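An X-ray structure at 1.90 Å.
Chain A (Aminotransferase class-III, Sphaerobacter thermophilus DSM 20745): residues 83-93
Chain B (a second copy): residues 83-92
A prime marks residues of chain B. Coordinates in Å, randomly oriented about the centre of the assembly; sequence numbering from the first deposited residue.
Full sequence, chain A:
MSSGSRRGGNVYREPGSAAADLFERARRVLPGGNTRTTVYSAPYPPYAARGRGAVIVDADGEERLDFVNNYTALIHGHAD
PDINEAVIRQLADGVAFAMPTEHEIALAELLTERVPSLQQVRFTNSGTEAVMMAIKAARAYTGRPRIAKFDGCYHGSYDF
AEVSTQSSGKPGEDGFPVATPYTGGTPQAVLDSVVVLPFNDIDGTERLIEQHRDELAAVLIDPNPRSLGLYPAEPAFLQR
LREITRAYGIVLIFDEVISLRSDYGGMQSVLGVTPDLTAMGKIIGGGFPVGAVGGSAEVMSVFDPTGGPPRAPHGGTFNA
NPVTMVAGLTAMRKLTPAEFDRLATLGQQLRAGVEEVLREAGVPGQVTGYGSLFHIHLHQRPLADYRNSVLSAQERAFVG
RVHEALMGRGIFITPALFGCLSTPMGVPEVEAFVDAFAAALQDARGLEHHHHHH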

ATOM      1  N   ILE A  83       6.354 -16.873  14.142  1.00  9.82           N
ATOM      2  CA  ILE A  83       5.676 -15.653  13.713  1.00 11.56           C
ATOM      3  C   ILE A  83       4.306 -15.563  14.363  1.00 11.28           C
ATOM      4  O   ILE A  83       3.897 -14.491  14.829  1.00 11.28           O
ATOM      5  N   ASN A  84       3.578 -16.685  14.405  1.00 11.42           N
ATOM      6  CA  ASN A  84       2.258 -16.689  15.032  1.00 13.42           C
ATOM      7  C   ASN A  84       2.335 -16.327  16.513  1.00 15.66           C
ATOM      8  O   ASN A  84       1.505 -15.561  17.007  1.00 13.69           O
ATOM      9  N   GLU A  85       3.313 -16.878  17.236  1.00 14.85           N
ATOM     10  CA  GLU A  85       3.499 -16.517  18.639  1.00 15.60           C
ATOM     11  C   GLU A  85       3.700 -15.020  18.798  1.00 15.56           C
ATOM     12  O   GLU A  85       3.060 -14.372  19.639  1.00 15.69           O
ATOM     13  N   ALA A  86       4.625 -14.461  18.015  1.00 11.44           N
ATOM     14  CA  ALA A  86       4.926 -13.042  18.124  1.00 11.88           C
ATOM     15  C   ALA A  86       3.702 -12.183  17.813  1.00 13.71           C
ATOM     16  O   ALA A  86       3.407 -11.210  18.523  1.00 12.65           O
ATOM     17  N   VAL A  87       2.966 -12.541  16.764  1.00  9.79           N
ATOM     18  CA  VAL A  87       1.767 -11.792  16.403  1.00  8.61           C
ATOM     19  C   VAL A  87       0.716 -11.885  17.505  1.00 11.31           C
ATOM     20  O   VAL A  87       0.076 -10.890  17.852  1.00  9.46           O
ATOM     21  N   ILE A  88       0.523 -13.083  18.055  1.00 12.61           N
ATOM     22  CA  ILE A  88      -0.507 -13.267  19.121  1.00 12.81           C
ATOM     23  C   ILE A  88      -0.125 -12.401  20.326  1.00 15.97           C
ATOM     24  O   ILE A  88      -1.006 -11.756  20.889  1.00 14.82           O
ATOM     25  N   ARG A  89       1.158 -12.375  20.672  1.00 13.82           N
ATOM     26  CA  ARG A  89       1.617 -11.501  21.747  1.00 16.97           C
ATOM     27  C   ARG A  89       1.258 -10.048  21.454  1.00 18.82           C
ATOM     28  O   ARG A  89       0.768  -9.329  22.338  1.00 16.21           O
ATOM     29  N   GLN A  90       1.466  -9.605  20.204  1.00 13.21           N
ATOM     30  CA  GLN A  90       1.186  -8.208  19.876  1.00 14.12           C
ATOM     31  C   GLN A  90      -0.306  -7.902  19.883  1.00 12.90           C
ATOM     32  O   GLN A  90      -0.702  -6.773  20.200  1.00 13.30           O
ATOM     33  N   LEU A  91      -1.142  -8.865  19.494  1.00  8.41           N
ATOM     34  CA  LEU A  91      -2.575  -8.592  19.406  1.00 10.63           C
ATOM     35  C   LEU A  91      -3.133  -8.122  20.743  1.00 12.07           C
ATOM     36  O   LEU A  91      -4.033  -7.274  20.779  1.00 14.95           O
ATOM     37  N   ALA A  92      -2.612  -8.660  21.847  1.00 10.77           N
ATOM     38  CA  ALA A  92      -3.077  -8.264  23.171  1.00 15.21           C
ATOM     39  C   ALA A  92      -2.778  -6.802  23.482  1.00 15.64           C
ATOM     40  O   ALA A  92      -3.493  -6.195  24.290  1.00 15.64           O
ATOM     41  N   ASP A  93      -1.771  -6.215  22.827  1.00 12.73           N
ATOM     42  CA  ASP A  93      -1.389  -4.821  23.040  1.00 13.80           C
ATOM     43  C   ASP A  93      -2.071  -3.852  22.086  1.00 15.06           C
ATOM     44  O   ASP A  93      -2.110  -2.651  22.380  1.00 13.80           O
TER
ATOM     45  N   ILE B  83     -12.293  -9.189  17.099  1.00 10.95           N
ATOM     46  CA  ILE B  83     -11.354  -9.135  15.982  1.00 11.96           C
ATOM     47  C   ILE B  83     -10.132 -10.004  16.275  1.00 10.92           C
ATOM     48  O   ILE B  83      -9.690 -10.787  15.426  1.00 11.82           O
ATOM     49  N   ASN B  84      -9.580  -9.894  17.491  1.00 10.53           N
ATOM     50  CA  ASN B  84      -8.404 -10.691  17.849  1.00 12.78           C
ATOM     51  C   ASN B  84      -8.688 -12.188  17.772  1.00 14.16           C
ATOM     52  O   ASN B  84      -7.862 -12.953  17.262  1.00 11.77           O
ATOM     53  N   GLU B  85      -9.860 -12.598  18.255  1.00 13.32           N
ATOM     54  CA  GLU B  85     -10.245 -14.032  18.216  1.00 14.80           C
ATOM     55  C   GLU B  85     -10.343 -14.509  16.761  1.00 14.07           C
ATOM     56  O   GLU B  85      -9.830 -15.591  16.472  1.00 12.04           O
ATOM     57  N   ALA B  86     -10.961 -13.718  15.882  1.00 13.23           N
ATOM     58  CA  ALA B  86     -11.055 -14.115  14.474  1.00 13.80           C
ATOM     59  C   ALA B  86      -9.672 -14.225  13.827  1.00 12.98           C
ATOM     60  O   ALA B  86      -9.383 -15.181  13.087  1.00 11.34           O
ATOM     61  N   VAL B  87      -8.803 -13.254  14.102  1.00 12.01           N
ATOM     62  CA  VAL B  87      -7.453 -13.273  13.544  1.00 11.46           C
ATOM     63  C   VAL B  87      -6.688 -14.498  14.033  1.00 14.20           C
ATOM     64  O   VAL B  87      -6.005 -15.180  13.256  1.00 10.67           O
ATOM     65  N   ILE B  88      -6.791 -14.772  15.330  1.00 12.59           N
ATOM     66  CA  ILE B  88      -6.070 -15.940  15.911  1.00 13.68           C
ATOM     67  C   ILE B  88      -6.579 -17.220  15.234  1.00 13.46           C
ATOM     68  O   ILE B  88      -5.757 -18.076  14.927  1.00 13.92           O
ATOM     69  N   ARG B  89      -7.886 -17.325  14.995  1.00 12.95           N
ATOM     70  CA  ARG B  89      -8.413 -18.468  14.254  1.00 14.29           C
ATOM     71  C   ARG B  89      -7.756 -18.577  12.882  1.00 16.92           C
ATOM     72  O   ARG B  89      -7.388 -19.679  12.442  1.00 13.13           O
ATOM     73  N   GLN B  90      -7.599 -17.439  12.193  1.00 11.48           N
ATOM     74  CA  GLN B  90      -7.041 -17.467  10.839  1.00 15.77           C
ATOM     75  C   GLN B  90      -5.563 -17.833  10.848  1.00 14.69           C
ATOM     76  O   GLN B  90      -5.084 -18.519   9.935  1.00 12.59           O
ATOM     77  N   LEU B  91      -4.830 -17.387  11.874  1.00 13.43           N
ATOM     78  CA  LEU B  91      -3.382 -17.607  11.922  1.00 13.79           C
ATOM     79  C   LEU B  91      -3.051 -19.086  11.832  1.00 14.72           C
ATOM     80  O   LEU B  91      -2.045 -19.470  11.218  1.00 15.72           O
ATOM     81  N   ALA B  92      -3.894 -19.928  12.429  1.00 13.00           N
ATOM     82  CA  ALA B  92      -3.700 -21.368  12.354  1.00 17.08           C
ATOM     83  C   ALA B  92      -3.797 -21.886  10.920  1.00 17.68           C
ATOM     84  O   ALA B  92      -3.274 -22.967  10.627  1.00 16.53           O
TER

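The most unusual feature of this contact is that its only two hydrogen bonds join a side chain to a backbone carbonyl, one at each end of a small apolar core. The amide nitrogen ND2 of Asn84 donates to the carbonyl O of Leu91′ at 3.2 Å, and ND2 of Asn84′ returns the bond to O of Leu91 at 2.9 Å. The N-H...O angles, 137° and 138°, are well short of linear, so the amides reach their acceptors obliquely.

The arrangement illustrates a general principle of homodimer interfaces: when two copies of one helix meet antiparallel about a near-twofold axis, every contact off the axis is made twice, while a residue on the axis meets its own counterpart. Here the helices run at 178° to each other, with their axes 10.9 Å apart at closest approach. Ile88 lies opposite Ile88′, and the register places Asn84 beside Leu91′ and Leu91 beside Asn84′.

The carbonyl O of each Leu91 receives the ND2 of the partner asparagine. Both copies of Asn84 adopt chi1 m, with chi2 at -9° in Asn84 and -3° in Asn84′. Their CA-to-CB bonds point toward the partner helix, and the same side chains also rest against the leucines: Asn84 OD1 lies 3.8 Å from Leu91′ CB, and Asn84′ OD1 lies 3.8 Å from Leu91 CB.

Leu91 and its mate contribute the largest covered areas of the contact, about 90 Å² each. Both are buried, point toward the opposite helix, and take the mt rotamer, which carries CD1 in among the branched side chains of the other chain. Leu91 CD1 sits 3.5 Å from Ile88′ CG1 and 4.0 Å from Val87′ CG1; in the reciprocal set, Leu91′ CD1 approaches Ile88 CG1 at 3.6 Å and Val87 CG1 at 4.0 Å. The CD1 methyl of each leucine therefore touches two residues adjacent in sequence, one valine and one isoleucine. The valines, chi1 t in both chains, point toward the partner and are buried, although each gives up only 22 Å² to it.

At the centre, Ile88 CG1 and Ile88′ CG1 meet at 4.0 Å. Both isoleucines are mt, and their CA-to-CB bonds run sideways to the opposite helix, yet the CG1 atoms still meet; the end of Ile88′ comes nearer than its CA-to-CB bond alone would suggest. These isoleucines stay exposed in the assembly even as each also packs against a leucine.

The remaining side chains take little part. Glu85 and Glu85′ point away, Arg89 and Gln90 of both chains are out of reach, and Ile83 and Ala86 are buried without touching the other stretch. With 417 Å² buried in total, the contact shows how four kinds of side chain, each used twice, can combine a compact apolar centre with a polar tie at each end.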

ATOM      1  CB  ILE A  83       5.591 -15.587  12.175  1.00 10.85           C
ATOM      2  CG1 ILE A  83       6.995 -15.369  11.596  1.00  8.99           C
ATOM      3  CG2 ILE A  83       4.622 -14.462  11.733  1.00 11.89           C
ATOM      4  CD1 ILE A  83       7.123 -15.647  10.086  1.00  9.71           C
ATOM      5  CB  ASN A  84       1.582 -18.041  14.831  1.00 15.04           C
ATOM      6  CG  ASN A  84       0.988 -18.189  13.431  1.00 14.20           C
ATOM      7  OD1 ASN A  84       0.936 -17.233  12.662  1.00 14.88           O
ATOM      8  ND2 ASN A  84       0.540 -19.393  13.101  1.00 16.03           N
ATOM      9  CB  GLU A  85       4.727 -17.214  19.213  1.00 17.81           C
ATOM     10  CG  GLU A  85       4.573 -18.624  19.666  1.00 31.03           C
ATOM     11  CD  GLU A  85       5.878 -19.130  20.248  1.00 40.25           C
ATOM     12  OE1 GLU A  85       6.500 -20.030  19.632  1.00 38.58           O
ATOM     13  OE2 GLU A  85       6.293 -18.606  21.313  1.00 35.75           O
ATOM     14  CB  ALA A  86       6.093 -12.707  17.198  1.00 13.92           C
ATOM     15  CB  VAL A  87       1.228 -12.282  15.045  1.00  9.88           C
ATOM     16  CG1 VAL A  87      -0.159 -11.741  14.800  1.00  8.56           C
ATOM     17  CG2 VAL A  87       2.157 -11.823  13.929  1.00 12.38           C
ATOM     18  CB  ILE A  88      -0.693 -14.754  19.465  1.00 16.97           C
ATOM     19  CG1 ILE A  88      -1.391 -15.495  18.322  1.00 18.06           C
ATOM     20  CG2 ILE A  88      -1.441 -14.907  20.776  1.00 20.92           C
ATOM     21  CD1 ILE A  88      -1.238 -16.985  18.363  1.00 15.65           C
ATOM     22  CB  ARG A  89       3.126 -11.668  21.929  1.00 22.16           C
ATOM     23  CG  ARG A  89       3.696 -11.124  23.212  1.00 24.04           C
ATOM     24  CD  ARG A  89       5.053 -11.765  23.532  1.00 34.52           C
ATOM     25  NE  ARG A  89       6.077 -11.482  22.522  1.00 33.53           N
ATOM     26  CZ  ARG A  89       6.578 -12.383  21.677  1.00 34.22           C
ATOM     27  NH1 ARG A  89       6.151 -13.644  21.711  1.00 35.67           N
ATOM     28  NH2 ARG A  89       7.502 -12.023  20.791  1.00 33.10           N
ATOM     29  CB  GLN A  90       1.772  -7.839  18.514  1.00 11.85           C
ATOM     30  CG  GLN A  90       1.566  -6.383  18.157  1.00  7.05           C
ATOM     31  CD  GLN A  90       2.179  -5.449  19.180  1.00 16.11           C
ATOM     32  OE1 GLN A  90       3.308  -5.670  19.635  1.00 14.05           O
ATOM     33  NE2 GLN A  90       1.438  -4.396  19.553  1.00  9.54           N
ATOM     34  CB  LEU A  91      -3.340  -9.833  18.936  1.00 11.54           C
ATOM     35  CG  LEU A  91      -3.106 -10.438  17.544  1.00 12.99           C
ATOM     36  CD1 LEU A  91      -3.966 -11.683  17.351  1.00 10.24           C
ATOM     37  CD2 LEU A  91      -3.402  -9.449  16.434  1.00 14.25           C
ATOM     38  CB  ALA A  92      -2.455  -9.175  24.225  1.00 17.57           C
ATOM     39  CB  ASP A  93       0.120  -4.640  22.852  1.00 13.52           C
ATOM     40  CG  ASP A  93       0.934  -5.158  24.024  1.00 23.81           C
ATOM     41  OD1 ASP A  93       0.338  -5.549  25.056  1.00 20.80           O
ATOM     42  OD2 ASP A  93       2.182  -5.164  23.898  1.00 22.32           O
TER
ATOM     43  CB  ILE B  83     -10.962  -7.672  15.699  1.00 12.67           C
ATOM     44  CG1 ILE B  83     -12.192  -6.865  15.277  1.00 12.56           C
ATOM     45  CG2 ILE B  83      -9.892  -7.587  14.629  1.00 10.90           C
ATOM     46  CD1 ILE B  83     -11.917  -5.376  15.194  1.00 14.29           C
ATOM     47  CB  ASN B  84      -7.897 -10.304  19.242  1.00 11.82           C
ATOM     48  CG  ASN B  84      -7.026  -9.048  19.212  1.00 15.35           C
ATOM     49  OD1 ASN B  84      -6.759  -8.499  18.140  1.00 13.59           O
ATOM     50  ND2 ASN B  84      -6.592  -8.589  20.381  1.00 11.40           N
ATOM     51  CB  GLU B  85     -11.574 -14.230  18.935  1.00 17.19           C
ATOM     52  CG  GLU B  85     -11.425 -14.295  20.441  1.00 30.32           C
ATOM     53  CD  GLU B  85     -12.746 -14.350  21.186  1.00 41.90           C
ATOM     54  OE1 GLU B  85     -13.707 -14.931  20.637  1.00 43.05           O
ATOM     55  OE2 GLU B  85     -12.815 -13.796  22.297  1.00 38.54           O
ATOM     56  CB  ALA B  86     -11.924 -13.121  13.713  1.00 13.77           C
ATOM     57  CB  VAL B  87      -6.718 -11.967  13.894  1.00  9.38           C
ATOM     58  CG1 VAL B  87      -5.238 -12.102  13.605  1.00 11.46           C
ATOM     59  CG2 VAL B  87      -7.340 -10.803  13.122  1.00  8.51           C
ATOM     60  CB  ILE B  88      -6.199 -15.943  17.442  1.00 14.30           C
ATOM     61  CG1 ILE B  88      -5.322 -14.849  18.057  1.00 12.27           C
ATOM     62  CG2 ILE B  88      -5.882 -17.314  18.006  1.00 12.25           C
ATOM     63  CD1 ILE B  88      -5.626 -14.550  19.497  1.00 18.00           C
ATOM     64  CB  ARG B  89      -9.934 -18.358  14.091  1.00 15.99           C
ATOM     65  CG  ARG B  89     -10.761 -18.933  15.231  1.00 25.48           C
ATOM     66  CD  ARG B  89     -12.211 -19.150  14.799  1.00 25.53           C
ATOM     67  NE  ARG B  89     -12.923 -17.892  14.562  1.00 24.63           N
ATOM     68  CZ  ARG B  89     -13.422 -17.121  15.530  1.00 32.37           C
ATOM     69  NH1 ARG B  89     -13.286 -17.477  16.803  1.00 28.42           N
ATOM     70  NH2 ARG B  89     -14.058 -15.988  15.233  1.00 33.10           N
ATOM     71  CB  GLN B  90      -7.235 -16.117  10.147  1.00 13.03           C
ATOM     72  CG  GLN B  90      -6.724 -16.104   8.707  1.00 13.83           C
ATOM     73  CD  GLN B  90      -7.401 -17.152   7.853  1.00 16.27           C
ATOM     74  OE1 GLN B  90      -8.614 -17.348   7.937  1.00 14.69           O
ATOM     75  NE2 GLN B  90      -6.623 -17.831   7.021  1.00 12.37           N
ATOM     76  CB  LEU B  91      -2.786 -17.036  13.205  1.00 12.23           C
ATOM     77  CG  LEU B  91      -2.736 -15.531  13.452  1.00 15.65           C
ATOM     78  CD1 LEU B  91      -2.062 -15.251  14.786  1.00 14.03           C
ATOM     79  CD2 LEU B  91      -1.991 -14.841  12.348  1.00 15.37           C
ATOM     80  CB  ALA B  92      -4.726 -22.065  13.245  1.00 14.69           C
TER